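Local coordinates for protein aldo-keto reductase family 1, member B4 (Aldose reductase) (Schistosoma japonicum, PDB 4HBK) that probably reduces aldehyde groups of sugars and other carbonyl compounds to alcohols with NADPH, as an aldose reductase of the aldo/keto reductase family, at residues 278-281 with 282-286; 297-300 with 301-305; 308-311 with 312-315. One frame throughout, in Å; residues are numbered along the deposited sequence.

Contact 1: 278-281 with 282-286; sequences LRYL and LQRKL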
# COMPACT_ATOMS: atom_id res chain seq x y z
N LEU A 278 -14.37 5.26 -1.20
CA LEU A 278 -13.72 4.34 -0.27
C LEU A 278 -14.63 3.18 0.14
O LEU A 278 -14.18 2.04 0.23
CB LEU A 278 -13.24 5.09 0.97
CG LEU A 278 -12.13 6.11 0.71
CD1 LEU A 278 -11.86 6.93 1.94
CD2 LEU A 278 -10.87 5.39 0.30
N ARG A 279 -15.91 3.46 0.38
CA ARG A 279 -16.85 2.41 0.76
C ARG A 279 -16.96 1.39 -0.36
O ARG A 279 -17.11 0.19 -0.11
CB ARG A 279 -18.23 2.98 1.06
CG ARG A 279 -19.21 1.95 1.60
CD ARG A 279 -18.92 1.64 3.06
NE ARG A 279 -19.50 0.36 3.43
CZ ARG A 279 -19.35 -0.23 4.61
NH1 ARG A 279 -18.63 0.36 5.56
NH2 ARG A 279 -19.94 -1.40 4.84
N TYR A 280 -16.88 1.89 -1.59
CA TYR A 280 -16.93 1.04 -2.77
C TYR A 280 -15.83 -0.02 -2.69
O TYR A 280 -16.06 -1.20 -2.93
CB TYR A 280 -16.79 1.89 -4.03
CG TYR A 280 -16.24 1.13 -5.22
CD1 TYR A 280 -17.04 0.24 -5.92
CD2 TYR A 280 -14.93 1.30 -5.64
CE1 TYR A 280 -16.55 -0.47 -7.00
CE2 TYR A 280 -14.42 0.60 -6.72
CZ TYR A 280 -15.24 -0.29 -7.39
OH TYR A 280 -14.76 -1.01 -8.47
N LEU A 281 -14.62 0.43 -2.36
CA LEU A 281 -13.48 -0.47 -2.28
C LEU A 281 -13.60 -1.36 -1.06
O LEU A 281 -13.29 -2.56 -1.13
CB LEU A 281 -12.17 0.33 -2.23
CG LEU A 281 -11.87 1.17 -3.47
CD1 LEU A 281 -10.71 2.10 -3.19
CD2 LEU A 281 -11.57 0.28 -4.67
N LEU A 282 -14.05 -0.80 0.06
CA LEU A 282 -14.22 -1.61 1.26
C LEU A 282 -15.20 -2.78 1.04
O LEU A 282 -14.97 -3.90 1.51
CB LEU A 282 -14.64 -0.75 2.45
CG LEU A 282 -13.58 0.23 2.98
CD1 LEU A 282 -14.20 1.22 3.96
CD2 LEU A 282 -12.45 -0.53 3.63
N GLN A 283 -16.27 -2.53 0.30
CA GLN A 283 -17.27 -3.57 0.05
C GLN A 283 -16.78 -4.64 -0.95
O GLN A 283 -17.38 -5.71 -1.06
CB GLN A 283 -18.62 -2.97 -0.33
CG GLN A 283 -19.24 -2.17 0.84
CD GLN A 283 -20.66 -1.70 0.60
OE1 GLN A 283 -21.11 -0.76 1.24
NE2 GLN A 283 -21.36 -2.35 -0.31
N ARG A 284 -15.68 -4.35 -1.64
CA ARG A 284 -15.00 -5.38 -2.43
C ARG A 284 -13.96 -6.15 -1.60
O ARG A 284 -13.13 -6.89 -2.14
CB ARG A 284 -14.37 -4.79 -3.69
CG ARG A 284 -15.38 -4.29 -4.73
CD ARG A 284 -14.69 -3.66 -5.94
NE ARG A 284 -13.66 -4.53 -6.51
CZ ARG A 284 -12.64 -4.10 -7.25
NH1 ARG A 284 -12.51 -2.80 -7.52
NH2 ARG A 284 -11.74 -4.97 -7.72
N LYS A 285 -14.01 -5.97 -0.28
CA LYS A 285 -13.14 -6.69 0.66
C LYS A 285 -11.68 -6.25 0.56
O LYS A 285 -10.77 -7.06 0.71
CB LYS A 285 -13.28 -8.21 0.49
CG LYS A 285 -14.73 -8.66 0.50
CD LYS A 285 -14.95 -9.91 1.33
CE LYS A 285 -14.81 -11.19 0.51
NZ LYS A 285 -15.43 -12.38 1.20
N LEU A 286 -11.48 -4.96 0.30
CA LEU A 286 -10.15 -4.38 0.17
C LEU A 286 -9.78 -3.58 1.41
O LEU A 286 -10.66 -3.10 2.13
CB LEU A 286 -10.10 -3.44 -1.05
CG LEU A 286 -10.53 -4.11 -2.36
CD1 LEU A 286 -10.71 -3.09 -3.47
CD2 LEU A 286 -9.52 -5.18 -2.77

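Contact 2: 297-300 with 301-305; sequences RIEE and NFQVF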
# COMPACT_ATOMS: atom_id res chain seq x y z
N ARG A 297 -9.50 16.28 5.36
CA ARG A 297 -9.59 15.11 4.48
C ARG A 297 -9.27 13.84 5.25
O ARG A 297 -9.95 12.82 5.10
CB ARG A 297 -8.65 15.23 3.29
CG ARG A 297 -8.90 16.45 2.42
CD ARG A 297 -10.37 16.86 2.47
NE ARG A 297 -11.04 16.68 1.19
CZ ARG A 297 -10.82 17.43 0.11
NH1 ARG A 297 -9.91 18.40 0.16
NH2 ARG A 297 -11.49 17.20 -1.01
N ILE A 298 -8.24 13.90 6.08
CA ILE A 298 -7.90 12.75 6.90
C ILE A 298 -9.12 12.34 7.71
O ILE A 298 -9.45 11.16 7.78
CB ILE A 298 -6.73 13.05 7.83
CG1 ILE A 298 -5.49 13.35 6.98
CG2 ILE A 298 -6.47 11.86 8.74
CD1 ILE A 298 -4.32 13.93 7.75
N GLU A 299 -9.83 13.31 8.28
CA GLU A 299 -11.00 13.01 9.09
C GLU A 299 -12.15 12.47 8.24
O GLU A 299 -12.73 11.44 8.57
CB GLU A 299 -11.47 14.24 9.87
CG GLU A 299 -12.76 14.01 10.62
CD GLU A 299 -12.94 14.95 11.81
OE1 GLU A 299 -13.50 14.50 12.83
OE2 GLU A 299 -12.51 16.12 11.72
N GLU A 300 -12.46 13.15 7.15
CA GLU A 300 -13.51 12.71 6.24
C GLU A 300 -13.30 11.26 5.76
O GLU A 300 -14.23 10.45 5.78
CB GLU A 300 -13.59 13.68 5.06
CG GLU A 300 -14.29 13.15 3.83
CD GLU A 300 -14.34 14.17 2.68
OE1 GLU A 300 -14.00 15.36 2.90
OE2 GLU A 300 -14.73 13.79 1.56
N ASN A 301 -12.08 10.93 5.35
CA ASN A 301 -11.79 9.59 4.83
C ASN A 301 -12.12 8.48 5.82
O ASN A 301 -12.36 7.34 5.43
CB ASN A 301 -10.32 9.48 4.40
CG ASN A 301 -10.00 10.30 3.16
OD1 ASN A 301 -10.90 10.72 2.44
ND2 ASN A 301 -8.71 10.51 2.89
N PHE A 302 -12.13 8.81 7.11
CA PHE A 302 -12.30 7.79 8.14
C PHE A 302 -13.78 7.51 8.43
O PHE A 302 -14.11 6.48 9.02
CB PHE A 302 -11.57 8.21 9.42
CG PHE A 302 -11.43 7.10 10.45
CD1 PHE A 302 -10.53 6.06 10.26
CD2 PHE A 302 -12.17 7.13 11.62
CE1 PHE A 302 -10.39 5.05 11.21
CE2 PHE A 302 -12.04 6.14 12.58
CZ PHE A 302 -11.15 5.09 12.38
N GLN A 303 -14.68 8.41 8.02
CA GLN A 303 -16.09 8.23 8.35
C GLN A 303 -16.80 7.41 7.27
O GLN A 303 -17.67 7.92 6.57
CB GLN A 303 -16.80 9.58 8.52
CG GLN A 303 -15.97 10.68 9.18
CD GLN A 303 -15.47 10.30 10.57
OE1 GLN A 303 -16.17 9.62 11.34
NE2 GLN A 303 -14.26 10.73 10.90
N VAL A 304 -16.42 6.14 7.14
CA VAL A 304 -16.93 5.31 6.07
C VAL A 304 -17.52 3.99 6.58
O VAL A 304 -17.64 3.03 5.82
CB VAL A 304 -15.82 4.97 5.06
CG1 VAL A 304 -15.40 6.20 4.28
CG2 VAL A 304 -14.62 4.36 5.78
N PHE A 305 -17.88 3.95 7.86
CA PHE A 305 -18.32 2.69 8.47
C PHE A 305 -19.75 2.73 8.99
O PHE A 305 -20.12 1.90 9.83
CB PHE A 305 -17.37 2.29 9.61
CG PHE A 305 -15.97 2.03 9.16
CD1 PHE A 305 -15.67 0.90 8.42
CD2 PHE A 305 -14.95 2.91 9.48
CE1 PHE A 305 -14.37 0.65 8.01
CE2 PHE A 305 -13.66 2.68 9.06
CZ PHE A 305 -13.36 1.55 8.32

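Contact 3: 308-311 with 312-315; sequences QLSN and EEMH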
# COMPACT_ATOMS: atom_id res chain seq x y z
N GLN A 308 -24.05 1.66 3.83
CA GLN A 308 -23.79 0.56 2.92
C GLN A 308 -24.26 0.93 1.52
O GLN A 308 -25.39 1.39 1.33
CB GLN A 308 -24.50 -0.71 3.42
CG GLN A 308 -24.17 -1.96 2.60
CD GLN A 308 -23.34 -2.98 3.37
OE1 GLN A 308 -22.20 -3.28 3.00
NE2 GLN A 308 -23.91 -3.52 4.45
N LEU A 309 -23.39 0.74 0.54
CA LEU A 309 -23.78 0.87 -0.85
C LEU A 309 -24.57 -0.38 -1.24
O LEU A 309 -24.21 -1.49 -0.86
CB LEU A 309 -22.54 1.02 -1.75
CG LEU A 309 -21.67 2.27 -1.54
CD1 LEU A 309 -20.54 2.31 -2.56
CD2 LEU A 309 -22.51 3.54 -1.63
N SER A 310 -25.64 -0.18 -2.00
CA SER A 310 -26.45 -1.29 -2.48
C SER A 310 -25.77 -1.96 -3.67
O SER A 310 -24.86 -1.40 -4.26
CB SER A 310 -27.82 -0.78 -2.91
OG SER A 310 -27.69 -0.01 -4.09
N ASN A 311 -26.24 -3.15 -4.02
CA ASN A 311 -25.70 -3.88 -5.17
C ASN A 311 -25.79 -3.06 -6.47
O ASN A 311 -24.88 -3.10 -7.31
CB ASN A 311 -26.42 -5.23 -5.35
CG ASN A 311 -26.11 -6.23 -4.22
OD1 ASN A 311 -26.98 -7.00 -3.79
ND2 ASN A 311 -24.87 -6.23 -3.74
N GLU A 312 -26.88 -2.33 -6.64
CA GLU A 312 -27.07 -1.52 -7.85
C GLU A 312 -26.09 -0.37 -7.88
O GLU A 312 -25.51 -0.05 -8.92
CB GLU A 312 -28.51 -0.99 -7.92
CG GLU A 312 -28.82 -0.20 -9.19
CD GLU A 312 -30.31 0.11 -9.35
OE1 GLU A 312 -30.66 1.04 -10.10
OE2 GLU A 312 -31.14 -0.60 -8.72
N GLU A 313 -25.88 0.26 -6.73
CA GLU A 313 -24.88 1.31 -6.64
C GLU A 313 -23.48 0.76 -6.96
O GLU A 313 -22.72 1.37 -7.71
CB GLU A 313 -24.95 2.00 -5.27
CG GLU A 313 -26.20 2.87 -5.10
CD GLU A 313 -26.60 3.08 -3.65
OE1 GLU A 313 -25.84 2.63 -2.76
OE2 GLU A 313 -27.67 3.68 -3.40
N MET A 314 -23.16 -0.41 -6.41
CA MET A 314 -21.86 -1.01 -6.67
C MET A 314 -21.69 -1.24 -8.15
O MET A 314 -20.66 -0.89 -8.73
CB MET A 314 -21.69 -2.33 -5.90
CG MET A 314 -21.55 -2.13 -4.39
SD MET A 314 -20.02 -1.29 -3.92
CE MET A 314 -18.83 -2.59 -4.29
N HIS A 315 -22.72 -1.82 -8.78
CA HIS A 315 -22.67 -2.14 -10.20
C HIS A 315 -22.51 -0.89 -11.05
O HIS A 315 -21.74 -0.88 -12.01
CB HIS A 315 -23.92 -2.91 -10.62
CG HIS A 315 -23.90 -3.35 -12.05
ND1 HIS A 315 -24.66 -2.75 -13.04
CD2 HIS A 315 -23.20 -4.33 -12.67
CE1 HIS A 315 -24.44 -3.35 -14.19
NE2 HIS A 315 -23.56 -4.31 -14.00

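Contact 1: 278-281 with 282-286
Gln283 OE1 is gripped by two donors: Arg279 NE, one helical turn back, and the backbone N of Leu309, which arrives from the loop ahead of helix 311-319. The Arg279 NE to Gln283 OE1 bond measures 2.9 Å and is nearly straight (171°). It uses a lone pair of the amide oxygen and meets the edge of the guanidinium in its plane, although the amide and guanidinium planes stand 78° apart. Arg279 reaches it because its chain bends at chi2 (76°), while Gln283 runs extended. Arg279 NH1 is held in turn by Val304 O. The contact spans the C-terminal end of helix 273-283 and the turn after it, packed against the outside of the (beta/alpha)8 barrel of aldo/keto reductases. Here Leu281 CD2 meets Leu286 CD1 at 3.7 Å as the chain turns toward strand 287-288, whose Val288 also touches Leu281. On another side of the helix Tyr280 and Arg284 lie alongside each other, pointing the same way; Arg284 CD rests 3.7 Å from Tyr280 CZ. Arg284 NH1 gives only a weak bond to Tyr280 OH (3.0 Å), the firmer partners being Asn318 OD1 for the hydroxyl and Pro223 O for Arg284 NH2.

Contact 2: 297-300 with 301-305
Asn301 folds its side chain back against Arg297 O in the loosely bonded last turn of helix 295-302, one of the helices lying outside the (beta/alpha)8 barrel; Glu300 and Gln303 carry the rest of the contact, where the chain leaves the helix. Asn301 N donates to Arg297 O at 2.9 Å, an almost straight alpha-helical bond (168°). The CG of Asn301, set beside its own backbone N (chi1 -70°), comes within 3.2 Å of the same Arg297 O, without the amide nitrogen making a hydrogen bond there. Asn301 is buried, packing on Leu278 of helix 273-283 and on Tyr73 and Pro290, while Ile298 and Phe302 face helix 60-71 through Ile71 and the ring of Phe302 meets that of Tyr73.

Glu300, its chain extended, reaches out to helix 273-283, where it touches Ala274. Its OE2 is bonded to Thr272 OG1 and its backbone O to Gln275 NE2, tying this helix end to that helix and to the residue just before it. The salt bridge from Glu300 OE1 back to Arg297 NE is long.

From Glu299 O onward the backbone bonds run from i to i+3, Gln303 N donating to Glu300 O at 3.1 Å, as the helix gives way to an inverse gamma turn centred on Gln303. The side chain of Gln303 bends at chi2 (-58°), which carries its amide back toward the preceding turn, crossing Glu299 with the carboxylate and amide planes well apart. That bend gives Glu299 O a second donor: Phe302 N at 3.1 Å and Gln303 NE2 at 2.9 Å reach it from opposite faces of its carbonyl plane.

Contact 3: 308-311 with 312-315
Ser310 holds OG between its backbone N and carbonyl carbon (chi1 70°), which turns the hydroxyl toward the first turn of the helix that follows; Glu313, with CG beside its own backbone N (chi1 -71°) and an extended chain, sends its carboxylate back to meet the same residue. Two reciprocal bonds result. Glu313 N donates to Ser310 OG at 3.2 Å, nearly straight, and Ser310 N donates to Glu313 OE1 at 2.9 Å. The second donor comes from above the carboxylate plane, 53° out of it. Ser310 OG also lies 3.3 Å from Glu313 CD, but makes no hydrogen bond to OE1.

OE1 has a further partner in His269 NE2, and OE2 forms a salt bridge with Arg268 NH1, so the carboxylate that closes the box is also anchored to helix 260-269; the arginine would be expected to stabilise its negative charge. Leu309, just before the cap, crosses both Glu313 and Met314 at about a right angle. Its CD1 touches Met314 SD at 3.9 Å, and Met314 packs on Tyr280 and Gln283. Regular helical bonding starts with Met314 N to Ser310 O (2.9 Å) and His315 N to Asn311 O. With Ser310 as N-cap and Glu313 three residues on, the pair is a capping box at the start of helix 311-319.

Overall arrangement
The three contacts follow one another along the C-terminal part of the chain: the end of helix 273-283, then the end of helix 295-302, then the start of helix 311-319. The centre of contact 1 lies about 14 Å from that of contact 2 and about 11 Å from that of contact 3, and it touches both, whereas contacts 2 and 3, about 19 Å apart, adjoin only in sequence. Helix 273-283 therefore links the two later helices. Leu282 packs against Val304 just past helix 295-302, and Met314 CE comes up to Tyr280 O. All three lie away from the predicted active-site and substrate-binding residues, joining outer elements of the barrel.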